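Side-chain contacts in nidogen-1 (Mus musculus, PDB 1GL4), which binds laminin, collagen IV and perlecan in basement membranes, the part here being its G2 fragment, an EGF-like domain joined to a beta-barrel: residues Gly58-Gly63 with Val69-Thr74; Ser64-Val69 with Glu171-Gln176; Ser78-Asn83 with Gly110-Met115. All coordinates share one frame; numbering follows the deposited sequence.

Contact 1: residues Gly58-Gly63 with Val69-Thr74; sequences GRIFVG and VVFENT
Phe71 lays its ring across Gly58, the two facing each other as a hydrogen-bonded pair of an antiparallel hairpin. The ring is placed by its first torsion: at chi1 55°, CG sits between the backbone N and the carbonyl carbon, which folds the aromatic group back over the partner strand. Gly58 CA lies 4.1 Å from the centroid of the Phe71 ring and 16° off its normal, a CH-pi contact over the face, while Gly58 N stands above the same ring nearer its rim. A side chain at Gly58 would run into Phe71 CZ, so the glycine is what lets the ring come down. Were Phe71 replaced by an alanine, the glycine backbone would probably lose its cover and a gap would open beside the methyl end of Ile60, whose CD1 meets the Phe71 ring obliquely, 4.5 Å from CE2. On this same face Val69 sets its CB 3.8 Å from Ile60 O. The opposite face carries the exposed pair Arg59 and Val70, where the extended arginine passes with CG 4.4 Å from Val70 CG2. Two reciprocal backbone pairs close the ladder: Gly58 N reaches Phe71 O at 2.8 Å, and Val69 N reaches Ile60 O at 2.9 Å, with bonds returning from Phe71 and Ile60. This is the loop end of the hairpin of strands 49-62 and 69-81 in the nidogen G2 barrel. On the other edge of strand 49-62, Arg59 and Phe61 bond by backbone to Leu170, Gly172 and Val174. Helix 96-99 touches the hairpin through Val98 on Val62 and Thr97 on Val69.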
loop_
_atom_site.group_PDB
_atom_site.type_symbol
_atom_site.label_atom_id
_atom_site.label_comp_id
_atom_site.label_asym_id
_atom_site.label_seq_id
_atom_site.Cartn_x
_atom_site.Cartn_y
_atom_site.Cartn_z
ATOM N N GLY A 58 -13.559 1.944 13.307
ATOM C CA GLY A 58 -13.291 0.702 14.000
ATOM C C GLY A 58 -13.920 0.584 15.378
ATOM O O GLY A 58 -14.270 1.580 16.012
ATOM N N ARG A 59 -14.071 -0.660 15.816
ATOM C CA ARG A 59 -14.620 -1.014 17.123
ATOM C C ARG A 59 -13.717 -2.182 17.507
ATOM O O ARG A 59 -13.988 -3.330 17.152
ATOM C CB ARG A 59 -16.074 -1.482 16.984
ATOM C CG ARG A 59 -16.738 -1.916 18.287
ATOM C CD ARG A 59 -18.125 -2.492 18.016
ATOM N NE ARG A 59 -18.721 -3.112 19.200
ATOM C CZ ARG A 59 -19.160 -2.441 20.259
ATOM N NH1 ARG A 59 -19.073 -1.117 20.290
ATOM N NH2 ARG A 59 -19.685 -3.093 21.289
ATOM N N ILE A 60 -12.638 -1.880 18.220
ATOM C CA ILE A 60 -11.658 -2.899 18.575
ATOM C C ILE A 60 -11.356 -3.112 20.055
ATOM O O ILE A 60 -10.980 -2.178 20.765
ATOM C CB ILE A 60 -10.320 -2.597 17.855
ATOM C CG1 ILE A 60 -10.551 -2.579 16.339
ATOM C CG2 ILE A 60 -9.272 -3.640 18.221
ATOM C CD1 ILE A 60 -9.378 -2.095 15.536
ATOM N N PHE A 61 -11.503 -4.356 20.504
ATOM C CA PHE A 61 -11.199 -4.712 21.888
ATOM C C PHE A 61 -9.701 -5.045 21.942
ATOM O O PHE A 61 -9.221 -5.850 21.146
ATOM C CB PHE A 61 -11.993 -5.951 22.331
ATOM C CG PHE A 61 -13.494 -5.759 22.345
ATOM C CD1 PHE A 61 -14.240 -5.868 21.176
ATOM C CD2 PHE A 61 -14.160 -5.490 23.539
ATOM C CE1 PHE A 61 -15.634 -5.715 21.192
ATOM C CE2 PHE A 61 -15.552 -5.335 23.569
ATOM C CZ PHE A 61 -16.289 -5.447 22.391
ATOM N N VAL A 62 -8.968 -4.428 22.865
ATOM C CA VAL A 62 -7.532 -4.686 23.000
ATOM C C VAL A 62 -7.245 -5.611 24.185
ATOM O O VAL A 62 -7.749 -5.398 25.294
ATOM C CB VAL A 62 -6.735 -3.374 23.208
ATOM C CG1 VAL A 62 -5.246 -3.683 23.361
ATOM C CG2 VAL A 62 -6.953 -2.435 22.029
ATOM N N GLY A 63 -6.431 -6.637 23.950
ATOM C CA GLY A 63 -6.092 -7.572 25.010
ATOM C C GLY A 63 -7.312 -8.238 25.626
ATOM O O GLY A 63 -8.072 -8.913 24.932
ATOM N N VAL A 69 -12.255 0.166 21.864
ATOM C CA VAL A 69 -11.812 1.499 21.478
ATOM C C VAL A 69 -12.587 1.738 20.184
ATOM O O VAL A 69 -12.580 0.894 19.285
ATOM C CB VAL A 69 -10.301 1.541 21.182
ATOM C CG1 VAL A 69 -9.905 2.923 20.658
ATOM C CG2 VAL A 69 -9.517 1.204 22.448
ATOM N N VAL A 70 -13.265 2.874 20.099
ATOM C CA VAL A 70 -14.063 3.186 18.926
ATOM C C VAL A 70 -13.607 4.462 18.245
ATOM O O VAL A 70 -13.367 5.473 18.900
ATOM C CB VAL A 70 -15.559 3.345 19.309
ATOM C CG1 VAL A 70 -16.396 3.636 18.069
ATOM C CG2 VAL A 70 -16.054 2.081 19.996
ATOM N N PHE A 71 -13.463 4.410 16.929
ATOM C CA PHE A 71 -13.078 5.596 16.187
ATOM C C PHE A 71 -13.776 5.620 14.837
ATOM O O PHE A 71 -13.943 4.593 14.183
ATOM C CB PHE A 71 -11.552 5.686 16.041
ATOM C CG PHE A 71 -10.913 4.478 15.417
ATOM C CD1 PHE A 71 -10.806 4.364 14.035
ATOM C CD2 PHE A 71 -10.389 3.466 16.215
ATOM C CE1 PHE A 71 -10.182 3.260 13.454
ATOM C CE2 PHE A 71 -9.765 2.355 15.644
ATOM C CZ PHE A 71 -9.661 2.253 14.259
ATOM N N GLU A 72 -14.223 6.805 14.450
ATOM C CA GLU A 72 -14.914 6.989 13.187
ATOM C C GLU A 72 -14.371 8.246 12.521
ATOM O O GLU A 72 -13.825 9.127 13.188
ATOM C CB GLU A 72 -16.421 7.112 13.437
ATOM C CG GLU A 72 -17.026 5.855 14.064
ATOM C CD GLU A 72 -18.364 6.108 14.738
ATOM O OE1 GLU A 72 -18.421 6.970 15.640
ATOM O OE2 GLU A 72 -19.355 5.437 14.371
ATOM N N ASN A 73 -14.500 8.310 11.203
ATOM C CA ASN A 73 -14.034 9.457 10.435
ATOM C C ASN A 73 -12.511 9.611 10.405
ATOM O O ASN A 73 -12.000 10.710 10.184
ATOM C CB ASN A 73 -14.673 10.743 10.968
ATOM C CG ASN A 73 -14.418 11.932 10.065
ATOM O OD1 ASN A 73 -14.798 11.927 8.891
ATOM N ND2 ASN A 73 -13.772 12.960 10.604
ATOM N N THR A 74 -11.788 8.520 10.638
ATOM C CA THR A 74 -10.327 8.549 10.583
ATOM C C THR A 74 -9.949 8.505 9.099
ATOM O O THR A 74 -10.593 7.796 8.321
ATOM C CB THR A 74 -9.713 7.333 11.306
ATOM O OG1 THR A 74 -9.947 7.451 12.715
ATOM C CG2 THR A 74 -8.206 7.254 11.052
#

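Contact 2: residues Ser64-Val69 with Glu171-Gln176; sequences SSQVPV and EGRVPQ
Arg173 turns one edge of its guanidinium to the carbonyl oxygen of Ser65. NH1 of Arg173 lies 3.0 Å from Ser65 O in a fairly straight bond, 158° at the hydrogen, and the acceptor sits close to the guanidinium plane. From the same group Arg173 NH2 reaches Ser65 O at 3.4 Å, a weak and more bent second bond, and together the two make a lopsided fork on one oxygen. The strongest polar partner of Arg173 is Gly63 O, just before segment 64-69, which also accepts from NH1; the arginine thus holds the chain at two carbonyls, which its positive charge would probably polarise. The side chain runs extended through its first two torsions, then bends at chi3 (-58°), and this kink swings the planar head against the loop; Phe61 packs along the arginine. In the next shell the loop fixes its own shape. Gln66 folds back so that its NE2 donates to Ser64 O at 2.9 Å, approaching from above the carbonyl plane, and brings the amide beside Arg173 NH2. Ser65 OG donates to Val67 O at 2.8 Å, linking two residues of the irregular segment 64-69. These bonds probably help to hold the peptides on either side of the Ser65 carbonyl. The pattern, an arginine on a neighbouring strand bonding to main-chain carbonyls of a connecting loop, here ties the surface loop between strands 49-62 and 69-81 to strand 173-174 of the GFP-like barrel of nidogen G2.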
loop_
_atom_site.group_PDB
_atom_site.type_symbol
_atom_site.label_atom_id
_atom_site.label_comp_id
_atom_site.label_asym_id
_atom_site.label_seq_id
_atom_site.Cartn_x
_atom_site.Cartn_y
_atom_site.Cartn_z
ATOM N N SER A 64 -7.514 -8.043 26.925
ATOM C CA SER A 64 -8.647 -8.656 27.612
ATOM C C SER A 64 -9.735 -7.646 27.968
ATOM O O SER A 64 -10.652 -7.957 28.730
ATOM C CB SER A 64 -8.168 -9.348 28.893
ATOM O OG SER A 64 -7.723 -8.396 29.846
ATOM N N SER A 65 -9.638 -6.441 27.418
ATOM C CA SER A 65 -10.614 -5.398 27.704
ATOM C C SER A 65 -12.029 -5.771 27.267
ATOM O O SER A 65 -12.222 -6.365 26.209
ATOM C CB SER A 65 -10.201 -4.087 27.030
ATOM O OG SER A 65 -11.155 -3.069 27.289
ATOM N N GLN A 66 -13.014 -5.422 28.092
ATOM C CA GLN A 66 -14.413 -5.701 27.782
ATOM C C GLN A 66 -15.076 -4.473 27.159
ATOM O O GLN A 66 -16.242 -4.511 26.777
ATOM C CB GLN A 66 -15.173 -6.126 29.045
ATOM C CG GLN A 66 -14.625 -7.391 29.695
ATOM C CD GLN A 66 -14.534 -8.558 28.724
ATOM O OE1 GLN A 66 -15.534 -8.972 28.136
ATOM N NE2 GLN A 66 -13.328 -9.094 28.551
ATOM N N VAL A 67 -14.326 -3.381 27.068
ATOM C CA VAL A 67 -14.819 -2.149 26.460
ATOM C C VAL A 67 -13.932 -1.884 25.246
ATOM O O VAL A 67 -12.709 -1.833 25.356
ATOM C CB VAL A 67 -14.730 -0.960 27.432
ATOM C CG1 VAL A 67 -15.166 0.320 26.727
ATOM C CG2 VAL A 67 -15.613 -1.221 28.646
ATOM N N PRO A 68 -14.535 -1.707 24.067
ATOM C CA PRO A 68 -13.721 -1.464 22.879
ATOM C C PRO A 68 -13.328 -0.014 22.628
ATOM O O PRO A 68 -13.966 0.915 23.125
ATOM C CB PRO A 68 -14.604 -2.007 21.765
ATOM C CG PRO A 68 -15.964 -1.527 22.205
ATOM C CD PRO A 68 -15.963 -1.824 23.715
ATOM N N VAL A 69 -12.255 0.166 21.864
ATOM C CA VAL A 69 -11.812 1.499 21.478
ATOM C C VAL A 69 -12.587 1.738 20.184
ATOM O O VAL A 69 -12.580 0.894 19.285
ATOM C CB VAL A 69 -10.301 1.541 21.182
ATOM C CG1 VAL A 69 -9.905 2.923 20.658
ATOM C CG2 VAL A 69 -9.517 1.204 22.448
ATOM N N GLU A 171 -13.473 -4.575 12.976
ATOM C CA GLU A 171 -14.200 -4.966 14.180
ATOM C C GLU A 171 -13.732 -6.295 14.768
ATOM O O GLU A 171 -13.624 -7.294 14.062
ATOM C CB GLU A 171 -15.702 -5.033 13.888
ATOM C CG GLU A 171 -16.541 -5.488 15.068
ATOM C CD GLU A 171 -18.033 -5.399 14.796
ATOM O OE1 GLU A 171 -18.480 -5.905 13.743
ATOM O OE2 GLU A 171 -18.756 -4.830 15.641
ATOM N N GLY A 172 -13.461 -6.308 16.068
ATOM C CA GLY A 172 -13.024 -7.537 16.701
ATOM C C GLY A 172 -12.056 -7.320 17.845
ATOM O O GLY A 172 -12.047 -6.264 18.475
ATOM N N ARG A 173 -11.225 -8.323 18.102
ATOM C CA ARG A 173 -10.263 -8.260 19.196
ATOM C C ARG A 173 -8.839 -8.550 18.729
ATOM O O ARG A 173 -8.618 -9.424 17.890
ATOM C CB ARG A 173 -10.672 -9.270 20.282
ATOM C CG ARG A 173 -9.741 -9.351 21.503
ATOM C CD ARG A 173 -10.267 -10.369 22.521
ATOM N NE ARG A 173 -11.621 -10.050 22.981
ATOM C CZ ARG A 173 -11.907 -9.155 23.924
ATOM N NH1 ARG A 173 -10.935 -8.482 24.531
ATOM N NH2 ARG A 173 -13.172 -8.915 24.246
ATOM N N VAL A 174 -7.883 -7.796 19.263
ATOM C CA VAL A 174 -6.466 -7.988 18.946
ATOM C C VAL A 174 -5.677 -8.031 20.249
ATOM O O VAL A 174 -6.084 -7.432 21.250
ATOM C CB VAL A 174 -5.895 -6.838 18.074
ATOM C CG1 VAL A 174 -6.637 -6.773 16.733
ATOM C CG2 VAL A 174 -6.005 -5.511 18.817
ATOM N N PRO A 175 -4.542 -8.752 20.260
ATOM C CA PRO A 175 -3.709 -8.851 21.465
ATOM C C PRO A 175 -3.109 -7.478 21.787
ATOM O O PRO A 175 -2.935 -6.643 20.895
ATOM C CB PRO A 175 -2.624 -9.856 21.065
ATOM C CG PRO A 175 -3.231 -10.629 19.919
ATOM C CD PRO A 175 -3.991 -9.569 19.166
ATOM N N GLN A 176 -2.790 -7.245 23.053
ATOM C CA GLN A 176 -2.215 -5.965 23.452
ATOM C C GLN A 176 -0.709 -5.902 23.241
ATOM O O GLN A 176 0.022 -6.828 23.600
ATOM C CB GLN A 176 -2.510 -5.686 24.921
ATOM C CG GLN A 176 -1.968 -4.356 25.412
ATOM C CD GLN A 176 -2.206 -4.161 26.891
ATOM O OE1 GLN A 176 -1.619 -4.856 27.725
ATOM N NE2 GLN A 176 -3.080 -3.224 27.227
#

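Contact 3: residues Ser78-Asn83 with Gly110-Met115; sequences SYVVMN and GIIGWM
Strand 78-81 passes helix 110-115 with Ser78 CA 8.0 Å from Ile112 CA and Val80 CA 8.4 Å from Gly113 CA, close enough for Ser78 and Val80 to meet Ile112 directly. Strand alternation decides which residues take part: Ser78 and Val80 point toward the helix, whereas Tyr79 between them points away. Ile112 answers both with different branches. Its CG1 stands beside the backbone N (chi1 -61°) and continues straight through chi2, carrying the delta methyl to the serine. There Ile112 CD1 comes within 3.3 Å of Ser78 OG and 3.4 Å of Ser78 CB, the latter tighter than an ordinary carbon-carbon contact. The other branch, Ile112 CG2, lies 4.2 Å from Val80 CG1 and also 3.7 Å from Ser78 OG, so the forked side chain straddles two strand residues. The hydroxyl of Ser78 is buried under these methyls but is hydrogen-bonded to Thr89 OG1 and Tyr88 O on adjoining strand 86-92. Farther round the helix, Ile111 and Met115 pack on Phe134 and Phe155, and Trp114 stacks with Tyr192; contacts on several sides are as expected for the helix enclosed by a GFP-like barrel. Tyr79, on the other side of the strand, is involved in perlecan binding and packs on a polar side chain of another protein chain in the assembly. No hydrogen bond joins strand and helix within the contact. Between these two segments the contact is van der Waals packing, mostly of the isoleucine methyls, so the fit probably rests on shape and burial, while the polar atom caught at the interface finds its hydrogen-bond partners within the barrel wall.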
loop_
_atom_site.group_PDB
_atom_site.type_symbol
_atom_site.label_atom_id
_atom_site.label_comp_id
_atom_site.label_asym_id
_atom_site.label_seq_id
_atom_site.Cartn_x
_atom_site.Cartn_y
_atom_site.Cartn_z
ATOM N N SER A 78 -2.970 6.915 0.784
ATOM C CA SER A 78 -1.932 6.021 0.289
ATOM C C SER A 78 -1.340 6.554 -1.021
ATOM O O SER A 78 -2.054 7.137 -1.836
ATOM C CB SER A 78 -2.528 4.622 0.101
ATOM O OG SER A 78 -1.526 3.652 -0.119
ATOM N N TYR A 79 -0.038 6.350 -1.212
ATOM C CA TYR A 79 0.683 6.824 -2.399
ATOM C C TYR A 79 1.487 5.682 -3.053
ATOM O O TYR A 79 2.116 4.867 -2.357
ATOM C CB TYR A 79 1.642 7.959 -1.982
ATOM C CG TYR A 79 2.295 8.747 -3.109
ATOM C CD1 TYR A 79 1.719 9.927 -3.584
ATOM C CD2 TYR A 79 3.493 8.322 -3.689
ATOM C CE1 TYR A 79 2.319 10.667 -4.608
ATOM C CE2 TYR A 79 4.106 9.057 -4.720
ATOM C CZ TYR A 79 3.510 10.227 -5.169
ATOM O OH TYR A 79 4.096 10.969 -6.171
ATOM N N VAL A 80 1.453 5.626 -4.386
ATOM C CA VAL A 80 2.190 4.621 -5.153
ATOM C C VAL A 80 2.520 5.158 -6.542
ATOM O O VAL A 80 1.833 6.047 -7.049
ATOM C CB VAL A 80 1.370 3.324 -5.362
ATOM C CG1 VAL A 80 1.082 2.656 -4.045
ATOM C CG2 VAL A 80 0.071 3.651 -6.075
ATOM N N VAL A 81 3.573 4.622 -7.151
ATOM C CA VAL A 81 3.951 5.009 -8.502
ATOM C C VAL A 81 3.860 3.745 -9.357
ATOM O O VAL A 81 4.526 2.743 -9.069
ATOM C CB VAL A 81 5.395 5.558 -8.576
ATOM C CG1 VAL A 81 5.743 5.890 -10.031
ATOM C CG2 VAL A 81 5.527 6.814 -7.714
ATOM N N MET A 82 3.044 3.785 -10.406
ATOM C CA MET A 82 2.881 2.617 -11.263
ATOM C C MET A 82 4.225 2.040 -11.700
ATOM O O MET A 82 5.129 2.770 -12.118
ATOM C CB MET A 82 2.047 2.959 -12.508
ATOM C CG MET A 82 0.659 3.530 -12.220
ATOM S SD MET A 82 -0.411 2.487 -11.189
ATOM C CE MET A 82 -0.282 0.868 -12.056
ATOM N N ASN A 83 4.341 0.720 -11.580
ATOM C CA ASN A 83 5.535 -0.027 -11.964
ATOM C C ASN A 83 6.714 0.051 -10.987
ATOM O O ASN A 83 7.771 -0.526 -11.252
ATOM C CB ASN A 83 5.995 0.386 -13.369
ATOM C CG ASN A 83 6.629 -0.763 -14.138
ATOM O OD1 ASN A 83 7.215 -0.563 -15.203
ATOM N ND2 ASN A 83 6.507 -1.977 -13.607
ATOM N N GLY A 110 -1.497 -3.325 2.942
ATOM C CA GLY A 110 -0.974 -4.297 1.998
ATOM C C GLY A 110 -1.841 -4.622 0.785
ATOM O O GLY A 110 -1.318 -5.042 -0.249
ATOM N N ILE A 111 -3.156 -4.445 0.900
ATOM C CA ILE A 111 -4.049 -4.722 -0.227
ATOM C C ILE A 111 -3.743 -3.737 -1.357
ATOM O O ILE A 111 -3.906 -4.052 -2.535
ATOM C CB ILE A 111 -5.546 -4.605 0.199
ATOM C CG1 ILE A 111 -6.466 -4.980 -0.966
ATOM C CG2 ILE A 111 -5.845 -3.194 0.675
ATOM C CD1 ILE A 111 -6.394 -6.445 -1.367
ATOM N N ILE A 112 -3.274 -2.545 -0.999
ATOM C CA ILE A 112 -2.940 -1.540 -2.005
ATOM C C ILE A 112 -1.656 -1.960 -2.734
ATOM O O ILE A 112 -1.471 -1.655 -3.913
ATOM C CB ILE A 112 -2.771 -0.151 -1.357
ATOM C CG1 ILE A 112 -4.097 0.257 -0.698
ATOM C CG2 ILE A 112 -2.359 0.875 -2.402
ATOM C CD1 ILE A 112 -4.049 1.557 0.071
ATOM N N GLY A 113 -0.781 -2.674 -2.030
ATOM C CA GLY A 113 0.442 -3.161 -2.645
ATOM C C GLY A 113 0.085 -4.248 -3.647
ATOM O O GLY A 113 0.709 -4.375 -4.703
ATOM N N TRP A 114 -0.927 -5.041 -3.312
ATOM C CA TRP A 114 -1.400 -6.111 -4.190
ATOM C C TRP A 114 -1.981 -5.481 -5.457
ATOM O O TRP A 114 -1.740 -5.952 -6.568
ATOM C CB TRP A 114 -2.475 -6.943 -3.472
ATOM C CG TRP A 114 -3.188 -7.930 -4.363
ATOM C CD1 TRP A 114 -2.705 -9.122 -4.819
ATOM C CD2 TRP A 114 -4.495 -7.780 -4.933
ATOM N NE1 TRP A 114 -3.629 -9.728 -5.643
ATOM C CE2 TRP A 114 -4.737 -8.925 -5.731
ATOM C CE3 TRP A 114 -5.484 -6.789 -4.852
ATOM C CZ2 TRP A 114 -5.928 -9.108 -6.441
ATOM C CZ3 TRP A 114 -6.676 -6.971 -5.561
ATOM C CH2 TRP A 114 -6.886 -8.121 -6.344
ATOM N N MET A 115 -2.735 -4.400 -5.282
ATOM C CA MET A 115 -3.351 -3.703 -6.406
ATOM C C MET A 115 -2.341 -3.178 -7.427
ATOM O O MET A 115 -2.587 -3.240 -8.635
ATOM C CB MET A 115 -4.177 -2.508 -5.915
ATOM C CG MET A 115 -5.475 -2.836 -5.196
ATOM S SD MET A 115 -6.327 -1.322 -4.657
ATOM C CE MET A 115 -6.693 -0.571 -6.221
#

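Overall arrangement
Contacts 1 and 2 form one continuous region: their centres lie 8 Å apart, they share Val69, and probable backbone hydrogen bonds join them, Phe61 N to Gly172 O and Gly63 N to Val174 O, both 2.8 Å. Contact 3 follows contact 1 along strand 69-81 but sits about 25 Å away between centres, and about 29 Å from contact 2, inside whose long chain loop it is nested. The hairpin end lies away from the perlecan-binding residues and the zinc site, whereas contact 3 lies close to the perlecan-binding residues and holds one of them, Tyr79: the Ser78 side chain is about 6 Å from that of His77, about 10 Å from that of Arg268 and about 13 Å from the bound zinc ion.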